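Local coordinates for PAN2-PAN3 deadenylation complex catalytic subunit pan2 (Neurospora crassa, PDB 4CZX), which probably serves as the catalytic subunit of a deadenylation complex that shortens mRNA poly(A) tails, and is represented here by its N-terminal WD40 propeller domain, at residues A116-T120 against L159-I165. Residues are numbered along the deposited sequence; the frame is centred on the assembly and turned at random.
Sequences AMSFT and LKMSRYI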
loop_
_atom_site.group_PDB
_atom_site.type_symbol
_atom_site.label_atom_id
_atom_site.label_comp_id
_atom_site.label_asym_id
_atom_site.label_seq_id
_atom_site.Cartn_x
_atom_site.Cartn_y
_atom_site.Cartn_z
ATOM N N ALA A 116 0.665 10.467 33.315
ATOM C CA ALA A 116 0.795 11.832 33.762
ATOM C C ALA A 116 2.219 12.333 33.681
ATOM O O ALA A 116 3.180 11.584 33.849
ATOM C CB ALA A 116 0.288 11.970 35.217
ATOM N N MET A 117 2.341 13.626 33.468
ATOM C CA MET A 117 3.637 14.256 33.624
ATOM C C MET A 117 3.531 15.702 34.029
ATOM O O MET A 117 2.484 16.344 33.860
ATOM C CB MET A 117 4.416 14.148 32.342
ATOM C CG MET A 117 3.742 14.822 31.276
ATOM S SD MET A 117 4.852 14.617 29.910
ATOM C CE MET A 117 3.745 15.267 28.803
ATOM N N SER A 118 4.631 16.215 34.557
ATOM C CA SER A 118 4.677 17.586 35.048
ATOM C C SER A 118 6.082 18.136 34.933
ATOM O O SER A 118 7.045 17.387 34.782
ATOM C CB SER A 118 4.218 17.655 36.511
ATOM O OG SER A 118 5.211 17.116 37.371
ATOM N N PHE A 119 6.203 19.449 35.033
ATOM C CA PHE A 119 7.510 20.048 35.203
ATOM C C PHE A 119 7.980 19.793 36.631
ATOM O O PHE A 119 7.240 19.232 37.450
ATOM C CB PHE A 119 7.458 21.536 34.857
ATOM C CG PHE A 119 7.072 21.787 33.425
ATOM C CD1 PHE A 119 7.943 21.451 32.401
ATOM C CD2 PHE A 119 5.832 22.320 33.102
ATOM C CE1 PHE A 119 7.596 21.651 31.072
ATOM C CE2 PHE A 119 5.475 22.519 31.778
ATOM C CZ PHE A 119 6.364 22.193 30.759
ATOM N N THR A 120 9.220 20.168 36.914
ATOM C CA THR A 120 9.818 19.899 38.211
ATOM C C THR A 120 10.410 21.200 38.748
ATOM O O THR A 120 9.798 22.255 38.611
ATOM C CB THR A 120 10.902 18.793 38.125
ATOM O OG1 THR A 120 12.024 19.261 37.361
ATOM C CG2 THR A 120 10.325 17.524 37.472
ATOM N N LEU A 159 -0.239 14.733 37.494
ATOM C CA LEU A 159 0.910 15.437 38.058
ATOM C C LEU A 159 0.849 16.883 37.600
ATOM O O LEU A 159 0.596 17.139 36.427
ATOM C CB LEU A 159 2.233 14.807 37.598
ATOM C CG LEU A 159 2.550 13.368 38.022
ATOM C CD1 LEU A 159 3.770 12.850 37.259
ATOM C CD2 LEU A 159 2.821 13.333 39.514
ATOM N N LYS A 160 1.059 17.833 38.507
ATOM C CA LYS A 160 1.242 19.218 38.077
ATOM C C LYS A 160 2.103 19.991 39.062
ATOM O O LYS A 160 1.905 19.926 40.281
ATOM C CB LYS A 160 -0.108 19.926 37.874
ATOM C CG LYS A 160 0.041 21.407 37.477
ATOM C CD LYS A 160 -1.206 21.964 36.795
ATOM C CE LYS A 160 -1.096 23.480 36.559
ATOM N NZ LYS A 160 -2.275 24.008 35.802
ATOM N N MET A 161 3.066 20.720 38.507
ATOM C CA MET A 161 3.973 21.549 39.270
ATOM C C MET A 161 3.410 22.945 39.483
ATOM O O MET A 161 3.022 23.610 38.530
ATOM C CB MET A 161 5.322 21.636 38.541
ATOM C CG MET A 161 6.321 22.567 39.182
ATOM S SD MET A 161 6.801 22.087 40.855
ATOM C CE MET A 161 7.932 23.438 41.237
ATOM N N SER A 162 3.340 23.370 40.737
ATOM C CA SER A 162 3.072 24.768 41.056
ATOM C C SER A 162 4.142 25.211 42.028
ATOM O O SER A 162 5.260 25.532 41.622
ATOM C CB SER A 162 1.671 24.964 41.645
ATOM O OG SER A 162 1.406 24.048 42.702
ATOM N N ARG A 163 3.797 25.220 43.311
ATOM C CA ARG A 163 4.766 25.432 44.383
ATOM C C ARG A 163 5.508 24.119 44.636
ATOM O O ARG A 163 6.704 24.105 44.928
ATOM C CB ARG A 163 4.064 25.916 45.657
ATOM C CG ARG A 163 5.018 26.329 46.768
ATOM C CD ARG A 163 4.284 26.689 48.066
ATOM N NE ARG A 163 3.288 27.745 47.891
ATOM C CZ ARG A 163 3.445 29.001 48.301
ATOM N NH1 ARG A 163 4.566 29.368 48.909
ATOM N NH2 ARG A 163 2.477 29.889 48.102
ATOM N N TYR A 164 4.760 23.025 44.525
ATOM C CA TYR A 164 5.261 21.661 44.681
ATOM C C TYR A 164 4.685 20.846 43.545
ATOM O O TYR A 164 3.805 21.320 42.829
ATOM C CB TYR A 164 4.838 21.039 46.022
ATOM C CG TYR A 164 5.165 21.873 47.241
ATOM C CD1 TYR A 164 6.478 22.034 47.665
ATOM C CD2 TYR A 164 4.162 22.500 47.959
ATOM C CE1 TYR A 164 6.783 22.803 48.772
ATOM C CE2 TYR A 164 4.451 23.268 49.072
ATOM C CZ TYR A 164 5.764 23.414 49.475
ATOM O OH TYR A 164 6.060 24.177 50.577
ATOM N N ILE A 165 5.153 19.613 43.391
ATOM C CA ILE A 165 4.539 18.708 42.435
ATOM C C ILE A 165 3.330 18.069 43.103
ATOM O O ILE A 165 3.471 17.329 44.069
ATOM C CB ILE A 165 5.522 17.620 41.949
ATOM C CG1 ILE A 165 6.657 18.260 41.144
ATOM C CG2 ILE A 165 4.802 16.574 41.102
ATOM C CD1 ILE A 165 7.778 17.295 40.803
HETATM O O HOH W 1 3.409 20.876 35.534
#
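A116 meets L159 where the innermost strands of two consecutive propeller blades run side by side, their directions only 7° apart, yet exchange no direct hydrogen bond. Its CB sits 3.6 Å from the backbone N of L159 and also touches CG of that leucine, whose CD1 reaches over the carbonyl of A116 to CA of M117. M117 sends its own side chain the other way, onto L79 of the preceding blade. S118 turns its CB toward the other strand, packing 3.6 Å from CB of L159 and against the backbone leading to M161. Its chi1 of 73° lets OG reach forward and donate to O of F119 at 2.9 Å, tilted from that carbonyl's plane; OG also lies against CG2 of I165. F119 contributes mostly backbone. Its N and the N of M161 both donate to one water, at 3.2 and 3.0 Å, and its O lies 3.3 Å from CB of M161. The chain of M161, bent at chi2 (62°), brings CE to within 3.4 Å of the backbone O of T120; CG2 of T120 lies alongside CD1 of I165, whereas OG1 of T120 bonds to E126 within its own blade. The chemistry implies a seam between the predicted WD 3 and WD 4 repeats closed by small and aliphatic groups and the M161 thioether chain against backbone carbonyls, with a bridging water taking two amide protons that no direct strand pairing uses.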